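Local coordinates for protein alpha-/beta-galactoside alpha-2,3-sialyltransferase (Photobacterium phosphoreum, PDB 2ZWI) that probably transfers sialic acid from CMP-sialic acid to the 3-position of alpha- or beta-galactosides, as a GT-B glycosyltransferase with CMP bound in its cleft, at residues I5-D10 with P59-S64; V9-L14 with W85-V90; L351-I356 with V361-V366. All coordinates share one frame; numbering follows the deposited sequence.

Interaction 1: residues I5-D10 with P59-S64; sequences IEVYVD and PELIKS
Leu-61 carries this buried contact from the helix side, its forked end set between Val-7 and Val-9 of the strand. Each methyl of the fork has its own neighbour: CD2 of Leu-61 lies 4.0 Å from CG1 of Val-7, and CD1 of Leu-61 lies 4.1 Å from CG1 of Val-9. The two valines are one repeat apart on the same face of the strand, and both CB atoms are directed at the helix. Both use CG1, but their torsions differ: in Val-7 it stands opposite the backbone N (chi1 170°), whereas in Val-9 (chi1 -70°) it lies beside it. The side chain of Leu-61 reaches across to the strand although the two axes remain 10.9 Å apart. The side-chain contact is small and apolar.

Further out, Ile-92 of helix 86-98 touches both Val-7 and Val-9, Val-77 and Ile-79 of the adjoining strand touch Val-7, and Phe-55 packs against Leu-61. On the other face of the strand the hydroxyl of Tyr-8 donates to Glu-6, with OH to OE1 at 2.7 Å; the acceptor lies at the ring edge in its plane, while the hydroxyl meets OE1 on the anti side, well tilted from the carboxylate plane. Glu-6 OE2 is bonded to Ser-28 and Asn-30, so both of its buried oxygens have partners.

Strand and helix run almost exactly antiparallel, at 174°. Helix 58-70 follows edge strand 52-54 and leads into strand 74-82, passing over strand 3-10 on the way. This is a beta-alpha-beta crossover on the parallel sheet of the N-terminal Rossmann-like domain of a GT-B fold.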
loop_
_atom_site.group_PDB
_atom_site.type_symbol
_atom_site.label_atom_id
_atom_site.label_comp_id
_atom_site.label_asym_id
_atom_site.label_seq_id
_atom_site.Cartn_x
_atom_site.Cartn_y
_atom_site.Cartn_z
ATOM N N ILE A 5 -22.121 -3.376 -9.984
ATOM C CA ILE A 5 -21.788 -2.406 -8.956
ATOM C C ILE A 5 -20.338 -2.642 -8.548
ATOM O O ILE A 5 -19.941 -3.776 -8.320
ATOM C CB ILE A 5 -22.711 -2.568 -7.712
ATOM C CG1 ILE A 5 -24.165 -2.258 -8.077
ATOM C CG2 ILE A 5 -22.263 -1.675 -6.549
ATOM C CD1 ILE A 5 -25.115 -2.618 -6.966
ATOM N N GLU A 6 -19.562 -1.563 -8.452
ATOM C CA GLU A 6 -18.173 -1.619 -8.003
ATOM C C GLU A 6 -18.060 -1.089 -6.575
ATOM O O GLU A 6 -18.494 0.025 -6.281
ATOM C CB GLU A 6 -17.280 -0.808 -8.947
ATOM C CG GLU A 6 -17.289 -1.297 -10.390
ATOM C CD GLU A 6 -16.589 -0.339 -11.363
ATOM O OE1 GLU A 6 -15.770 0.512 -10.930
ATOM O OE2 GLU A 6 -16.862 -0.446 -12.575
ATOM N N VAL A 7 -17.486 -1.897 -5.688
ATOM C CA VAL A 7 -17.344 -1.544 -4.272
ATOM C C VAL A 7 -15.866 -1.268 -4.007
ATOM O O VAL A 7 -15.007 -2.050 -4.415
ATOM C CB VAL A 7 -17.837 -2.692 -3.342
ATOM C CG1 VAL A 7 -17.474 -2.427 -1.886
ATOM C CG2 VAL A 7 -19.343 -2.887 -3.478
ATOM N N TYR A 8 -15.586 -0.167 -3.316
ATOM C CA TYR A 8 -14.219 0.244 -3.004
ATOM C C TYR A 8 -14.082 0.492 -1.505
ATOM O O TYR A 8 -14.731 1.393 -0.965
ATOM C CB TYR A 8 -13.859 1.514 -3.799
ATOM C CG TYR A 8 -13.787 1.279 -5.303
ATOM C CD1 TYR A 8 -12.620 0.810 -5.894
ATOM C CD2 TYR A 8 -14.887 1.514 -6.119
ATOM C CE1 TYR A 8 -12.543 0.577 -7.258
ATOM C CE2 TYR A 8 -14.825 1.283 -7.498
ATOM C CZ TYR A 8 -13.652 0.810 -8.055
ATOM O OH TYR A 8 -13.564 0.582 -9.413
ATOM N N VAL A 9 -13.245 -0.302 -0.841
ATOM C CA VAL A 9 -13.005 -0.160 0.596
ATOM C C VAL A 9 -11.510 -0.222 0.934
ATOM O O VAL A 9 -10.737 -0.917 0.254
ATOM C CB VAL A 9 -13.793 -1.203 1.443
ATOM C CG1 VAL A 9 -15.307 -0.915 1.423
ATOM C CG2 VAL A 9 -13.512 -2.639 0.969
ATOM N N ASP A 10 -11.119 0.537 1.959
ATOM C CA ASP A 10 -9.744 0.568 2.487
ATOM C C ASP A 10 -9.683 1.309 3.816
ATOM O O ASP A 10 -10.389 2.291 4.030
ATOM C CB ASP A 10 -8.764 1.235 1.513
ATOM C CG ASP A 10 -7.304 1.157 1.984
ATOM O OD1 ASP A 10 -6.917 0.185 2.666
ATOM O OD2 ASP A 10 -6.527 2.080 1.664
ATOM N N PRO A 59 -20.846 -0.769 7.629
ATOM C CA PRO A 59 -22.263 -1.151 7.703
ATOM C C PRO A 59 -23.226 -0.262 6.887
ATOM O O PRO A 59 -24.231 -0.777 6.386
ATOM C CB PRO A 59 -22.576 -1.117 9.210
ATOM C CG PRO A 59 -21.517 -0.263 9.811
ATOM C CD PRO A 59 -20.295 -0.440 8.957
ATOM N N GLU A 60 -22.922 1.031 6.721
ATOM C CA GLU A 60 -23.761 1.886 5.860
ATOM C C GLU A 60 -23.654 1.494 4.390
ATOM O O GLU A 60 -24.655 1.461 3.684
ATOM C CB GLU A 60 -23.447 3.380 6.013
ATOM C CG GLU A 60 -23.930 4.038 7.326
ATOM C CD GLU A 60 -25.390 3.747 7.685
ATOM O OE1 GLU A 60 -25.640 3.422 8.868
ATOM O OE2 GLU A 60 -26.287 3.841 6.809
ATOM N N LEU A 61 -22.441 1.200 3.936
ATOM C CA LEU A 61 -22.217 0.793 2.546
ATOM C C LEU A 61 -22.974 -0.493 2.236
ATOM O O LEU A 61 -23.639 -0.609 1.198
ATOM C CB LEU A 61 -20.716 0.656 2.239
ATOM C CG LEU A 61 -20.319 0.258 0.805
ATOM C CD1 LEU A 61 -18.942 0.813 0.437
ATOM C CD2 LEU A 61 -20.360 -1.265 0.618
ATOM N N ILE A 62 -22.878 -1.451 3.150
ATOM C CA ILE A 62 -23.536 -2.743 3.011
ATOM C C ILE A 62 -25.068 -2.603 2.910
ATOM O O ILE A 62 -25.702 -3.275 2.096
ATOM C CB ILE A 62 -23.110 -3.693 4.152
ATOM C CG1 ILE A 62 -21.714 -4.270 3.861
ATOM C CG2 ILE A 62 -24.134 -4.807 4.354
ATOM C CD1 ILE A 62 -20.978 -4.797 5.069
ATOM N N LYS A 63 -25.640 -1.716 3.720
ATOM C CA LYS A 63 -27.073 -1.407 3.687
ATOM C C LYS A 63 -27.546 -0.936 2.296
ATOM O O LYS A 63 -28.569 -1.404 1.795
ATOM C CB LYS A 63 -27.397 -0.357 4.756
ATOM C CG LYS A 63 -28.870 0.017 4.867
ATOM C CD LYS A 63 -29.589 -0.756 5.967
ATOM C CE LYS A 63 -31.089 -0.445 5.971
ATOM N NZ LYS A 63 -31.398 1.023 6.145
ATOM N N SER A 64 -26.795 -0.022 1.685
ATOM C CA SER A 64 -27.100 0.475 0.343
ATOM C C SER A 64 -26.833 -0.573 -0.735
ATOM O O SER A 64 -27.575 -0.651 -1.715
ATOM C CB SER A 64 -26.291 1.724 0.028
ATOM O OG SER A 64 -26.762 2.838 0.762
#

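Interaction 2: residues V9-L14 with W85-V90; sequences VDRATL and WAVDVV
Arg-11 grips the carboxylate of Asp-88 side-on with two nitrogens, one to each oxygen. NE donates to OD1 at 2.8 Å with an N-H...O angle of 164°, and NH1 donates to OD2 at 2.6 Å with an angle of 170°. Both oxygens lie in the guanidinium plane and are met on their syn sides, though the NH1 bond comes in somewhat tilted from the carboxylate plane. OD2 of Asp-88 also takes a salt bridge from Arg-58, so this buried acid answers two arginines and is probably ionised.

With its edge held by Asp-88, the guanidinium lays one face on the indole of Trp-85, the planes 10° apart and the centres 4.0 Å apart. NH2 of Arg-11 sits 3.3 Å from CZ3 of Trp-85, while the cation-pi approach to the six-membered ring is off-centre. The arginine chain is extended from CG to NE and crosses the ring, placing CD 3.8 Å from the centroid of the five-membered ring of Trp-85 in a CH-pi contact.

Arg-11 comes directly after strand 3-10, and Trp-85 directly before helix 86-98; the pairing thus joins two elements of a Rossmann-like domain at the C-terminal end of its parallel strands, where Thr-13 enters the CMP pocket. An Asx turn shapes the chain here: OD1 of Asp-10 accepts from N of Ala-12 at 3.0 Å, and Asn-82 and Thr-16 hold the same carboxylate. Val-87 adds a lesser touch, CG1 to NH1 of Arg-11 at 3.8 Å.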
loop_
_atom_site.group_PDB
_atom_site.type_symbol
_atom_site.label_atom_id
_atom_site.label_comp_id
_atom_site.label_asym_id
_atom_site.label_seq_id
_atom_site.Cartn_x
_atom_site.Cartn_y
_atom_site.Cartn_z
ATOM N N VAL A 9 -13.245 -0.302 -0.841
ATOM C CA VAL A 9 -13.005 -0.160 0.596
ATOM C C VAL A 9 -11.510 -0.222 0.934
ATOM O O VAL A 9 -10.737 -0.917 0.254
ATOM C CB VAL A 9 -13.793 -1.203 1.443
ATOM C CG1 VAL A 9 -15.307 -0.915 1.423
ATOM C CG2 VAL A 9 -13.512 -2.639 0.969
ATOM N N ASP A 10 -11.119 0.537 1.959
ATOM C CA ASP A 10 -9.744 0.568 2.487
ATOM C C ASP A 10 -9.683 1.309 3.816
ATOM O O ASP A 10 -10.389 2.291 4.030
ATOM C CB ASP A 10 -8.764 1.235 1.513
ATOM C CG ASP A 10 -7.304 1.157 1.984
ATOM O OD1 ASP A 10 -6.917 0.185 2.666
ATOM O OD2 ASP A 10 -6.527 2.080 1.664
ATOM N N ARG A 11 -8.798 0.834 4.684
ATOM C CA ARG A 11 -8.522 1.451 5.982
ATOM C C ARG A 11 -7.234 2.255 5.972
ATOM O O ARG A 11 -7.026 3.113 6.833
ATOM C CB ARG A 11 -8.373 0.359 7.042
ATOM C CG ARG A 11 -9.537 -0.561 7.151
ATOM C CD ARG A 11 -9.489 -1.259 8.485
ATOM N NE ARG A 11 -10.514 -2.288 8.556
ATOM C CZ ARG A 11 -10.797 -2.992 9.646
ATOM N NH1 ARG A 11 -11.749 -3.915 9.605
ATOM N NH2 ARG A 11 -10.123 -2.777 10.771
ATOM N N ALA A 12 -6.351 1.942 5.027
ATOM C CA ALA A 12 -5.012 2.537 4.975
ATOM C C ALA A 12 -4.948 3.629 3.908
ATOM O O ALA A 12 -5.903 4.395 3.753
ATOM C CB ALA A 12 -3.974 1.452 4.711
ATOM N N THR A 13 -3.839 3.703 3.165
ATOM C CA THR A 13 -3.739 4.690 2.083
ATOM C C THR A 13 -3.349 4.097 0.730
ATOM O O THR A 13 -3.828 4.578 -0.300
ATOM C CB THR A 13 -2.768 5.849 2.410
ATOM O OG1 THR A 13 -1.574 5.312 2.965
ATOM C CG2 THR A 13 -3.382 6.804 3.411
ATOM N N LEU A 14 -2.475 3.084 0.733
ATOM C CA LEU A 14 -1.939 2.526 -0.511
ATOM C C LEU A 14 -3.051 1.932 -1.379
ATOM O O LEU A 14 -3.163 2.307 -2.545
ATOM C CB LEU A 14 -0.808 1.515 -0.260
ATOM C CG LEU A 14 -0.425 0.533 -1.390
ATOM C CD1 LEU A 14 0.170 1.227 -2.599
ATOM C CD2 LEU A 14 0.535 -0.526 -0.856
ATOM N N TRP A 85 -6.588 -6.431 5.374
ATOM C CA TRP A 85 -7.918 -6.249 5.928
ATOM C C TRP A 85 -8.985 -6.940 5.082
ATOM O O TRP A 85 -10.094 -6.433 4.913
ATOM C CB TRP A 85 -8.198 -4.751 6.073
ATOM C CG TRP A 85 -7.308 -4.121 7.097
ATOM C CD1 TRP A 85 -6.284 -3.241 6.876
ATOM C CD2 TRP A 85 -7.333 -4.364 8.507
ATOM N NE1 TRP A 85 -5.687 -2.902 8.068
ATOM C CE2 TRP A 85 -6.313 -3.580 9.083
ATOM C CE3 TRP A 85 -8.132 -5.161 9.340
ATOM C CZ2 TRP A 85 -6.068 -3.568 10.457
ATOM C CZ3 TRP A 85 -7.893 -5.149 10.708
ATOM C CH2 TRP A 85 -6.868 -4.356 11.254
ATOM N N ALA A 86 -8.647 -8.117 4.563
ATOM C CA ALA A 86 -9.600 -8.918 3.790
ATOM C C ALA A 86 -10.895 -9.162 4.579
ATOM O O ALA A 86 -11.936 -9.422 3.985
ATOM C CB ALA A 86 -8.970 -10.252 3.380
ATOM N N VAL A 87 -10.823 -9.071 5.908
ATOM C CA VAL A 87 -12.024 -9.208 6.760
ATOM C C VAL A 87 -13.168 -8.276 6.318
ATOM O O VAL A 87 -14.339 -8.657 6.377
ATOM C CB VAL A 87 -11.711 -8.996 8.286
ATOM C CG1 VAL A 87 -11.333 -7.552 8.583
ATOM C CG2 VAL A 87 -12.897 -9.444 9.161
ATOM N N ASP A 88 -12.833 -7.063 5.888
ATOM C CA ASP A 88 -13.852 -6.137 5.407
ATOM C C ASP A 88 -14.542 -6.676 4.154
ATOM O O ASP A 88 -15.759 -6.605 4.053
ATOM C CB ASP A 88 -13.269 -4.744 5.160
ATOM C CG ASP A 88 -12.766 -4.086 6.436
ATOM O OD1 ASP A 88 -11.832 -3.276 6.337
ATOM O OD2 ASP A 88 -13.300 -4.368 7.533
ATOM N N VAL A 89 -13.784 -7.232 3.209
ATOM C CA VAL A 89 -14.440 -7.834 2.037
ATOM C C VAL A 89 -15.193 -9.138 2.376
ATOM O O VAL A 89 -16.251 -9.389 1.815
ATOM C CB VAL A 89 -13.569 -7.857 0.695
ATOM C CG1 VAL A 89 -12.188 -7.242 0.863
ATOM C CG2 VAL A 89 -13.555 -9.221 0.006
ATOM N N VAL A 90 -14.686 -9.919 3.329
ATOM C CA VAL A 90 -15.435 -11.079 3.860
ATOM C C VAL A 90 -16.867 -10.697 4.287
ATOM O O VAL A 90 -17.843 -11.358 3.909
ATOM C CB VAL A 90 -14.697 -11.758 5.057
ATOM C CG1 VAL A 90 -15.600 -12.792 5.740
ATOM C CG2 VAL A 90 -13.401 -12.420 4.592
#

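Interaction 3: residues L351-I356 with V361-V366; sequences LIQVMI and VNRNDV
Ile-356 lies at the centre of this contact and sends its two branches to different partners. CG2, opposite the backbone N, sits over one face of the Arg-363 guanidinium, 3.7 Å from NH1; the arginine chain bends at its third torsion (chi3 -93°) and its side chain runs nearly at right angles to the isoleucine. The other branch ends in CD1, 3.9 Å from CG2 of Val-366, again with the side chains roughly perpendicular. Val-366 points its CB at the helix and divides its methyls: CG2 serves Ile-356, and CG1 lies 3.8 Å from CG2 of Ile-352, one turn earlier. Nearer the helix C-terminus, CG1 of Val-361 comes 4.1 Å from CB of Met-355.

A water donates to both backbone carbonyls, to O of Ile-356 at 2.9 Å and to O of Val-361 at 2.7 Å, bridging helix and loop. Met-355 and Ile-352 also pack on strand 334-340. The loop folds back along helix 350-357 and enters edge strand 366-368, parallel to 334-340: the last beta-alpha-beta unit of the second, C-terminal Rossmann-like sheet of the GT-B fold.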
loop_
_atom_site.group_PDB
_atom_site.type_symbol
_atom_site.label_atom_id
_atom_site.label_comp_id
_atom_site.label_asym_id
_atom_site.label_seq_id
_atom_site.Cartn_x
_atom_site.Cartn_y
_atom_site.Cartn_z
ATOM N N LEU A 351 11.330 -8.048 8.360
ATOM C CA LEU A 351 11.224 -6.834 7.569
ATOM C C LEU A 351 12.541 -6.546 6.848
ATOM O O LEU A 351 12.545 -6.264 5.648
ATOM C CB LEU A 351 10.757 -5.645 8.426
ATOM C CG LEU A 351 10.573 -4.307 7.693
ATOM C CD1 LEU A 351 9.351 -4.305 6.732
ATOM C CD2 LEU A 351 10.501 -3.154 8.680
ATOM N N ILE A 352 13.658 -6.656 7.567
ATOM C CA ILE A 352 14.975 -6.425 6.967
ATOM C C ILE A 352 15.244 -7.453 5.868
ATOM O O ILE A 352 15.627 -7.088 4.755
ATOM C CB ILE A 352 16.112 -6.469 8.024
ATOM C CG1 ILE A 352 16.006 -5.263 8.971
ATOM C CG2 ILE A 352 17.481 -6.562 7.346
ATOM C CD1 ILE A 352 17.037 -5.212 10.089
ATOM N N GLN A 353 15.038 -8.731 6.184
ATOM C CA GLN A 353 15.323 -9.794 5.226
ATOM C C GLN A 353 14.473 -9.752 3.947
ATOM O O GLN A 353 15.001 -9.991 2.864
ATOM C CB GLN A 353 15.294 -11.186 5.874
ATOM C CG GLN A 353 16.380 -11.425 6.935
ATOM C CD GLN A 353 17.792 -11.178 6.427
ATOM O OE1 GLN A 353 18.563 -10.460 7.057
ATOM N NE2 GLN A 353 18.128 -11.753 5.275
ATOM N N VAL A 354 13.179 -9.459 4.059
ATOM C CA VAL A 354 12.321 -9.357 2.861
ATOM C C VAL A 354 12.762 -8.189 1.990
ATOM O O VAL A 354 12.706 -8.262 0.756
ATOM C CB VAL A 354 10.811 -9.151 3.164
ATOM C CG1 VAL A 354 9.968 -9.544 1.944
ATOM C CG2 VAL A 354 10.369 -9.950 4.331
ATOM N N MET A 355 13.203 -7.106 2.626
ATOM C CA MET A 355 13.648 -5.916 1.890
ATOM C C MET A 355 14.976 -6.179 1.177
ATOM O O MET A 355 15.186 -5.718 0.050
ATOM C CB MET A 355 13.697 -4.686 2.800
ATOM C CG MET A 355 12.284 -4.228 3.231
ATOM S SD MET A 355 12.199 -2.843 4.389
ATOM C CE MET A 355 12.332 -1.459 3.264
ATOM N N ILE A 356 15.857 -6.952 1.811
ATOM C CA ILE A 356 17.086 -7.388 1.129
ATOM C C ILE A 356 16.768 -8.302 -0.061
ATOM O O ILE A 356 17.263 -8.072 -1.174
ATOM C CB ILE A 356 18.093 -8.043 2.108
ATOM C CG1 ILE A 356 18.736 -6.969 2.993
ATOM C CG2 ILE A 356 19.160 -8.842 1.355
ATOM C CD1 ILE A 356 19.417 -7.534 4.263
ATOM N N VAL A 361 16.949 -2.691 -0.787
ATOM C CA VAL A 361 18.112 -2.140 -0.114
ATOM C C VAL A 361 19.252 -3.149 -0.191
ATOM O O VAL A 361 19.038 -4.358 -0.036
ATOM C CB VAL A 361 17.777 -1.778 1.373
ATOM C CG1 VAL A 361 17.345 -3.021 2.174
ATOM C CG2 VAL A 361 18.931 -1.015 2.059
ATOM N N ASN A 362 20.453 -2.645 -0.480
ATOM C CA ASN A 362 21.681 -3.432 -0.407
ATOM C C ASN A 362 21.899 -3.865 1.042
ATOM O O ASN A 362 21.694 -3.067 1.959
ATOM C CB ASN A 362 22.860 -2.579 -0.894
ATOM C CG ASN A 362 24.099 -3.398 -1.226
ATOM O OD1 ASN A 362 24.454 -3.555 -2.392
ATOM N ND2 ASN A 362 24.771 -3.903 -0.207
ATOM N N ARG A 363 22.308 -5.116 1.239
ATOM C CA ARG A 363 22.632 -5.657 2.560
ATOM C C ARG A 363 23.642 -4.776 3.320
ATOM O O ARG A 363 23.566 -4.641 4.542
ATOM C CB ARG A 363 23.163 -7.098 2.415
ATOM C CG ARG A 363 23.514 -7.803 3.731
ATOM C CD ARG A 363 24.065 -9.217 3.491
ATOM N NE ARG A 363 23.011 -10.234 3.535
ATOM C CZ ARG A 363 22.339 -10.687 2.479
ATOM N NH1 ARG A 363 22.593 -10.211 1.258
ATOM N NH2 ARG A 363 21.400 -11.615 2.652
ATOM N N ASN A 364 24.574 -4.179 2.584
ATOM C CA ASN A 364 25.550 -3.250 3.148
ATOM C C ASN A 364 24.998 -1.881 3.572
ATOM O O ASN A 364 25.678 -1.140 4.277
ATOM C CB ASN A 364 26.716 -3.044 2.177
ATOM C CG ASN A 364 27.585 -4.281 2.038
ATOM O OD1 ASN A 364 27.606 -5.156 2.915
ATOM N ND2 ASN A 364 28.306 -4.361 0.929
ATOM N N ASP A 365 23.789 -1.549 3.121
ATOM C CA ASP A 365 23.155 -0.257 3.418
ATOM C C ASP A 365 22.086 -0.359 4.509
ATOM O O ASP A 365 21.470 0.647 4.889
ATOM C CB ASP A 365 22.578 0.361 2.136
ATOM C CG ASP A 365 23.641 0.609 1.066
ATOM O OD1 ASP A 365 24.797 0.901 1.420
ATOM O OD2 ASP A 365 23.321 0.520 -0.136
ATOM N N VAL A 366 21.885 -1.576 5.011
ATOM C CA VAL A 366 21.017 -1.842 6.153
ATOM C C VAL A 366 21.724 -1.491 7.473
ATOM O O VAL A 366 22.792 -2.026 7.787
ATOM C CB VAL A 366 20.574 -3.330 6.195
ATOM C CG1 VAL A 366 19.810 -3.624 7.500
ATOM C CG2 VAL A 366 19.736 -3.699 4.955
HETATM O O HOH W 1 19.556 -6.411 -1.684
#

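How the interactions relate
Interactions 1 and 2 begin on the same strand, 3-10, and share Val-9 and Asp-10, with centres 11 Å apart. Interaction 1 joins the body of that strand to helix 58-70, and interaction 2 joins the loop after its end to the start of helix 86-98, so both belong to the seven-stranded parallel sheet domain. Interaction 3 comes much later in the chain, on the six-stranded sheet, its centre 38 Å from that of interaction 1 and 28 Å from that of interaction 2. CMP binds between the two domains: residue range 9-14 supplies Thr-13 to its pocket, while the side chain of Met-355 is about 9 Å from the nucleotide.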